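Long-range contacts in putative iron binding protein (Bordetella pertussis Tohama I, PDB 1Y9U), which binds ferric iron through tyrosine side chains and probably serves as a periplasmic solute-binding protein in bacterial iron uptake: residues Asp106-Val111 / Ala196-Val201; Val182-Leu187 / Arg214-Ala219. One frame throughout, in Å; residues are numbered along the deposited sequence. Where two conformers were deposited one is given.

Contact 1: residues Asp106-Val111 / Ala196-Val201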
loop_
_atom_site.group_PDB
_atom_site.type_symbol
_atom_site.label_atom_id
_atom_site.label_comp_id
_atom_site.label_asym_id
_atom_site.label_seq_id
_atom_site.Cartn_x
_atom_site.Cartn_y
_atom_site.Cartn_z
ATOM N N ASP A 106 -3.090 -1.534 -3.691
ATOM C CA ASP A 106 -4.107 -2.557 -3.803
ATOM C C ASP A 106 -3.522 -3.925 -4.005
ATOM O O ASP A 106 -2.566 -4.111 -4.777
ATOM C CB ASP A 106 -5.166 -2.242 -4.872
ATOM C CG ASP A 106 -4.616 -1.896 -6.234
ATOM O OD1 ASP A 106 -3.652 -1.112 -6.348
ATOM O OD2 ASP A 106 -5.180 -2.313 -7.242
ATOM N N ARG A 107 -4.105 -4.878 -3.295
ATOM C CA ARG A 107 -3.658 -6.255 -3.356
ATOM C C ARG A 107 -4.647 -7.022 -4.220
ATOM O O ARG A 107 -5.821 -7.104 -3.902
ATOM C CB ARG A 107 -3.511 -6.849 -1.961
ATOM C CG ARG A 107 -2.765 -8.164 -1.941
ATOM C CD ARG A 107 -1.976 -8.392 -0.635
ATOM N NE ARG A 107 -1.079 -9.546 -0.638
ATOM C CZ ARG A 107 0.096 -9.563 -1.256
ATOM N NH1 ARG A 107 0.513 -8.524 -1.957
ATOM N NH2 ARG A 107 0.862 -10.634 -1.169
ATOM N N VAL A 108 -4.158 -7.494 -5.365
ATOM C CA VAL A 108 -5.000 -7.975 -6.445
ATOM C C VAL A 108 -4.665 -9.423 -6.809
ATOM O O VAL A 108 -3.826 -10.058 -6.190
ATOM C CB VAL A 108 -4.879 -7.023 -7.664
ATOM C CG1 VAL A 108 -5.210 -5.563 -7.264
ATOM C CG2 VAL A 108 -3.497 -7.077 -8.283
ATOM N N LEU A 109 -5.340 -9.936 -7.835
ATOM C CA LEU A 109 -5.111 -11.270 -8.344
ATOM C C LEU A 109 -4.355 -11.175 -9.658
ATOM O O LEU A 109 -4.823 -10.556 -10.606
ATOM C CB LEU A 109 -6.438 -11.985 -8.567
ATOM C CG LEU A 109 -6.357 -13.507 -8.716
ATOM C CD1 LEU A 109 -6.007 -14.202 -7.387
ATOM C CD2 LEU A 109 -7.645 -14.069 -9.290
ATOM N N TYR A 110 -3.158 -11.743 -9.700
ATOM C CA TYR A 110 -2.463 -11.950 -10.966
ATOM C C TYR A 110 -3.050 -13.184 -11.601
ATOM O O TYR A 110 -3.267 -14.165 -10.900
ATOM C CB TYR A 110 -0.989 -12.197 -10.755
ATOM C CG TYR A 110 -0.150 -11.066 -10.174
ATOM C CD1 TYR A 110 -0.691 -9.858 -9.743
ATOM C CD2 TYR A 110 1.240 -11.236 -10.049
ATOM C CE1 TYR A 110 0.122 -8.873 -9.190
ATOM C CE2 TYR A 110 2.042 -10.260 -9.518
ATOM C CZ TYR A 110 1.486 -9.062 -9.113
ATOM O OH TYR A 110 2.305 -8.127 -8.510
ATOM N N VAL A 111 -3.328 -13.134 -12.899
ATOM C CA VAL A 111 -4.030 -14.197 -13.604
ATOM C C VAL A 111 -3.316 -14.483 -14.913
ATOM O O VAL A 111 -2.981 -13.551 -15.643
ATOM C CB VAL A 111 -5.489 -13.788 -13.903
ATOM C CG1 VAL A 111 -6.224 -14.887 -14.650
ATOM C CG2 VAL A 111 -6.207 -13.397 -12.596
ATOM N N ALA A 196 -1.069 -10.700 -5.141
ATOM C CA ALA A 196 0.121 -9.864 -5.171
ATOM C C ALA A 196 -0.300 -8.426 -5.448
ATOM O O ALA A 196 -1.420 -8.164 -5.879
ATOM C CB ALA A 196 1.104 -10.366 -6.203
ATOM N N ASN A 197 0.581 -7.467 -5.176
ATOM C CA ASN A 197 0.194 -6.073 -5.260
ATOM C C ASN A 197 0.231 -5.553 -6.712
ATOM O O ASN A 197 1.128 -5.879 -7.492
ATOM C CB ASN A 197 1.039 -5.217 -4.366
ATOM C CG ASN A 197 0.643 -5.317 -2.920
ATOM O OD1 ASN A 197 -0.355 -5.885 -2.600
ATOM N ND2 ASN A 197 1.462 -4.765 -2.038
ATOM N N ALA A 198 -0.738 -4.712 -7.061
ATOM C CA ALA A 198 -0.910 -4.242 -8.428
ATOM C C ALA A 198 0.267 -3.433 -8.942
ATOM O O ALA A 198 0.631 -3.494 -10.102
ATOM C CB ALA A 198 -2.162 -3.406 -8.494
ATOM N N TYR A 199 0.816 -2.472 -8.146
ATOM C CA TYR A 199 2.112 -1.662 -8.574
ATOM C C TYR A 199 3.267 -2.547 -9.135
ATOM O O TYR A 199 4.038 -2.127 -10.029
ATOM C CB TYR A 199 2.703 -0.645 -7.481
ATOM C CG TYR A 199 3.271 -1.287 -6.175
ATOM C CD1 TYR A 199 4.532 -1.825 -6.184
ATOM C CD2 TYR A 199 2.573 -1.322 -4.989
ATOM C CE1 TYR A 199 5.083 -2.399 -5.071
ATOM C CE2 TYR A 199 3.149 -1.959 -3.845
ATOM C CZ TYR A 199 4.388 -2.439 -3.930
ATOM O OH TYR A 199 4.850 -3.028 -2.775
ATOM N N TYR A 200 3.421 -3.760 -8.638
ATOM C CA TYR A 200 4.488 -4.552 -9.222
ATOM C C TYR A 200 4.211 -4.878 -10.697
ATOM O O TYR A 200 5.146 -5.031 -11.490
ATOM C CB TYR A 200 4.720 -5.854 -8.501
ATOM C CG TYR A 200 5.235 -5.689 -7.095
ATOM C CD1 TYR A 200 4.470 -6.072 -5.990
ATOM C CD2 TYR A 200 6.490 -5.157 -6.851
ATOM C CE1 TYR A 200 4.943 -5.932 -4.713
ATOM C CE2 TYR A 200 6.970 -5.028 -5.573
ATOM C CZ TYR A 200 6.191 -5.427 -4.510
ATOM O OH TYR A 200 6.681 -5.279 -3.235
ATOM N N VAL A 201 2.936 -4.965 -11.070
ATOM C CA VAL A 201 2.545 -5.189 -12.455
ATOM C C VAL A 201 2.803 -3.899 -13.247
ATOM O O VAL A 201 3.201 -3.963 -14.409
ATOM C CB VAL A 201 1.082 -5.653 -12.570
ATOM C CG1 VAL A 201 0.738 -5.961 -14.036
ATOM C CG2 VAL A 201 0.829 -6.848 -11.675
HETATM O O HOH W 1 -0.663 -2.091 -5.558
#
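The methyl of Ala196 sits over one face of the Tyr110 ring, with CB 3.5 Å from the ring centroid in a CH-pi contact displaced toward the hydroxyl end. At the edge of the same ring, near its plane, lies the carbonyl oxygen of Asn197, which accepts a hydrogen bond from Tyr110 OH at 2.7 Å. The bond and the methyl help to hold the ring's tilt, while CG2 of Val201 meets CE1 obliquely, tip to tip. The Arg107 guanidinium has the backbone of Ala196 over one face. In its plane NH1 reaches Asn197 OD1 at 2.9 Å, but the amide stands almost perpendicular, at 88°, so the donor arrives above the carbonyl plane. Asp179 forms a salt bridge with NH1 and also accepts the N-H of Asn197.

The backbones pair antiparallel: Val108 N donates to Ala196 O at 2.9 Å and Ala196 N to Val108 O at 3.0 Å, and Arg107 faces Asn197 in a non-hydrogen-bonded pair. Where the second strand turns into a helix, Ala198 N still donates to Asp106 O, nearly along the C=O axis (167°). A water donates to that oxygen too and accepts from Tyr199 N, tying the first helical turn to the strand. Asp106 OD2 lies against the methyl of Ala198 and is salt-bridged to Arg224.

Tyr199 CE1 lies over the centre of the Tyr200 ring, and Tyr200 OH is hydrogen-bonded to Tyr143 OH. The strand-to-helix junction supplies Tyr199 and Tyr200, and helix 142-155 supplies Tyr143, to the ferric site of this periplasmic binding protein, which holds no iron in this chain.

Contact 2: residues Val182-Leu187 / Arg214-Ala219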
loop_
_atom_site.group_PDB
_atom_site.type_symbol
_atom_site.label_atom_id
_atom_site.label_comp_id
_atom_site.label_asym_id
_atom_site.label_seq_id
_atom_site.Cartn_x
_atom_site.Cartn_y
_atom_site.Cartn_z
ATOM N N VAL A 182 5.093 -14.529 -8.144
ATOM C CA VAL A 182 3.779 -14.999 -8.574
ATOM C C VAL A 182 3.680 -14.934 -10.088
ATOM O O VAL A 182 3.215 -15.877 -10.726
ATOM C CB VAL A 182 2.642 -14.212 -7.900
ATOM C CG1 VAL A 182 1.289 -14.591 -8.473
ATOM C CG2 VAL A 182 2.677 -14.401 -6.384
ATOM N N ALA A 183 4.086 -13.802 -10.674
ATOM C CA ALA A 183 4.063 -13.655 -12.132
ATOM C C ALA A 183 5.035 -14.622 -12.822
ATOM O O ALA A 183 4.700 -15.273 -13.820
ATOM C CB ALA A 183 4.377 -12.216 -12.511
ATOM N N ARG A 184 6.228 -14.749 -12.258
ATOM C CA ARG A 184 7.215 -15.712 -12.751
ATOM C C ARG A 184 6.613 -17.116 -12.828
ATOM O O ARG A 184 6.769 -17.823 -13.831
ATOM C CB ARG A 184 8.424 -15.740 -11.830
ATOM C CG ARG A 184 9.491 -16.734 -12.236
ATOM C CD ARG A 184 10.486 -16.980 -11.159
ATOM N NE ARG A 184 9.868 -17.660 -10.030
ATOM C CZ ARG A 184 10.438 -17.858 -8.858
ATOM N NH1 ARG A 184 11.674 -17.419 -8.616
ATOM N NH2 ARG A 184 9.758 -18.512 -7.924
ATOM N N ASP A 185 5.909 -17.501 -11.771
ATOM C CA ASP A 185 5.431 -18.880 -11.667
ATOM C C ASP A 185 4.159 -19.116 -12.463
ATOM O O ASP A 185 3.891 -20.231 -12.894
ATOM C CB ASP A 185 5.271 -19.253 -10.204
ATOM C CG ASP A 185 6.604 -19.427 -9.496
ATOM O OD1 ASP A 185 7.680 -19.512 -10.178
ATOM O OD2 ASP A 185 6.642 -19.522 -8.254
ATOM N N ILE A 186 3.383 -18.078 -12.721
ATOM C CA ILE A 186 2.291 -18.200 -13.681
ATOM C C ILE A 186 2.861 -18.402 -15.089
ATOM O O ILE A 186 2.399 -19.293 -15.838
ATOM C CB ILE A 186 1.339 -16.978 -13.608
ATOM C CG1 ILE A 186 0.564 -16.998 -12.291
ATOM C CG2 ILE A 186 0.379 -16.998 -14.796
ATOM C CD1 ILE A 186 -0.178 -15.704 -11.959
ATOM N N LEU A 187 3.886 -17.626 -15.441
ATOM C CA LEU A 187 4.577 -17.822 -16.710
ATOM C C LEU A 187 5.112 -19.241 -16.832
ATOM O O LEU A 187 5.000 -19.872 -17.903
ATOM C CB LEU A 187 5.711 -16.803 -16.858
ATOM C CG LEU A 187 6.630 -17.014 -18.067
ATOM C CD1 LEU A 187 5.846 -17.044 -19.363
ATOM C CD2 LEU A 187 7.704 -15.934 -18.083
ATOM N N ARG A 214 9.706 -7.807 -18.121
ATOM C CA ARG A 214 8.661 -7.632 -19.118
ATOM C C ARG A 214 8.083 -8.983 -19.542
ATOM O O ARG A 214 6.892 -9.067 -19.855
ATOM C CB ARG A 214 9.167 -6.819 -20.309
ATOM C CG ARG A 214 8.155 -6.563 -21.389
ATOM C CD ARG A 214 6.862 -5.918 -20.909
ATOM N NE ARG A 214 5.999 -5.594 -22.037
ATOM C CZ ARG A 214 6.022 -4.472 -22.729
ATOM N NH1 ARG A 214 6.841 -3.486 -22.411
ATOM N NH2 ARG A 214 5.194 -4.351 -23.755
ATOM N N LYS A 215 8.896 -10.031 -19.579
ATOM C CA LYS A 215 8.382 -11.354 -19.906
ATOM C C LYS A 215 7.355 -11.809 -18.869
ATOM O O LYS A 215 6.301 -12.350 -19.205
ATOM C CB LYS A 215 9.548 -12.344 -20.021
ATOM C CG LYS A 215 9.192 -13.677 -20.575
ATOM C CD LYS A 215 10.453 -14.507 -20.748
ATOM C CE LYS A 215 10.213 -15.761 -21.529
ATOM N NZ LYS A 215 11.529 -16.410 -21.836
ATOM N N TRP A 216 7.661 -11.564 -17.605
ATOM C CA TRP A 216 6.736 -11.923 -16.527
ATOM C C TRP A 216 5.466 -11.059 -16.626
ATOM O O TRP A 216 4.356 -11.544 -16.452
ATOM C CB TRP A 216 7.377 -11.731 -15.159
ATOM C CG TRP A 216 8.583 -12.577 -14.886
ATOM C CD1 TRP A 216 9.227 -13.424 -15.756
ATOM C CD2 TRP A 216 9.308 -12.635 -13.660
ATOM N NE1 TRP A 216 10.303 -14.003 -15.133
ATOM C CE2 TRP A 216 10.396 -13.525 -13.858
ATOM C CE3 TRP A 216 9.170 -12.002 -12.414
ATOM C CZ2 TRP A 216 11.310 -13.820 -12.857
ATOM C CZ3 TRP A 216 10.066 -12.296 -11.418
ATOM C CH2 TRP A 216 11.132 -13.221 -11.648
ATOM N N GLY A 217 5.632 -9.767 -16.893
ATOM C CA GLY A 217 4.479 -8.885 -16.995
ATOM C C GLY A 217 3.568 -9.271 -18.155
ATOM O O GLY A 217 2.343 -9.259 -18.043
ATOM N N ASP A 218 4.166 -9.649 -19.288
ATOM C CA ASP A 218 3.381 -10.003 -20.461
ATOM C C ASP A 218 2.573 -11.286 -20.227
ATOM O O ASP A 218 1.567 -11.510 -20.914
ATOM C CB ASP A 218 4.263 -10.207 -21.690
ATOM C CG ASP A 218 4.657 -8.939 -22.374
ATOM O OD1 ASP A 218 4.319 -7.812 -21.937
ATOM O OD2 ASP A 218 5.348 -8.996 -23.423
ATOM N N ALA A 219 2.997 -12.123 -19.279
ATOM C CA ALA A 219 2.359 -13.411 -19.052
ATOM C C ALA A 219 1.034 -13.319 -18.299
ATOM O O ALA A 219 0.292 -14.306 -18.271
ATOM C CB ALA A 219 3.289 -14.298 -18.276
#
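Asp185 OD1 is gripped twice by the neighbouring Arg184, by NE at 2.9 Å and weakly by NH2, while NH2 also reaches OD2 to complete a side-on salt bridge; Arg173 holds OD2 as well. The Arg184 chain, with CG anti to the backbone N (chi1 179°), bends at chi3 (67°), and this turns the guanidinium back to its own helix and leaves the aliphatic part for Trp216. CB lies 3.5 Å from the centroid of the six-membered ring of Trp216, almost exactly on the ring normal, in a CH-pi contact; CG and CD continue across the same face toward CZ2 and CH2. The two side chains thus run alongside each other. Leu187 crosses the indole at about a right angle, CD2 3.7 Å from Trp216 CD1, and the same methyl touches CG of Lys215. Farther along, the methyl of Ala219 rests against Leu187 CB at 3.8 Å. Ala183 CB fits beside Trp216 CB, 4.0 Å away.

The contact between the segments is therefore apolar, on a partly exposed surface. The axes of segments 182-187 and 214-218, in helices 179-187 and 212-218, approach to 8.4 Å and cross at 70°, with Met204 of helix 198-206 touching both Ala183 and Trp216, and Ile186 packing on strand 100-112.

In the fold
The two contacts lie on the same side of the chain's centre, their centres 12 Å apart, and their segments alternate along the sequence: 106-111, 182-187, 196-201, 214-219. Helix 179-187 of contact 2 leads into strand 193-197 of contact 1, and helix 198-206 leads on to helix 212-218. They meet directly at Tyr110, where Val182 CG1 packs 3.7 Å from Tyr110 CD2 and Ile186 CD1 packs 3.6 Å from Tyr110 O. Contact 1, buried, joins strands 100-112 and 193-197 of the mixed sheet and the start of helix 198-206; contact 2 lies farther out as a pair of crossing helices. Tyr110 thus links them to the sheet whose strand 193-197 runs into the helix bearing two iron-binding tyrosines.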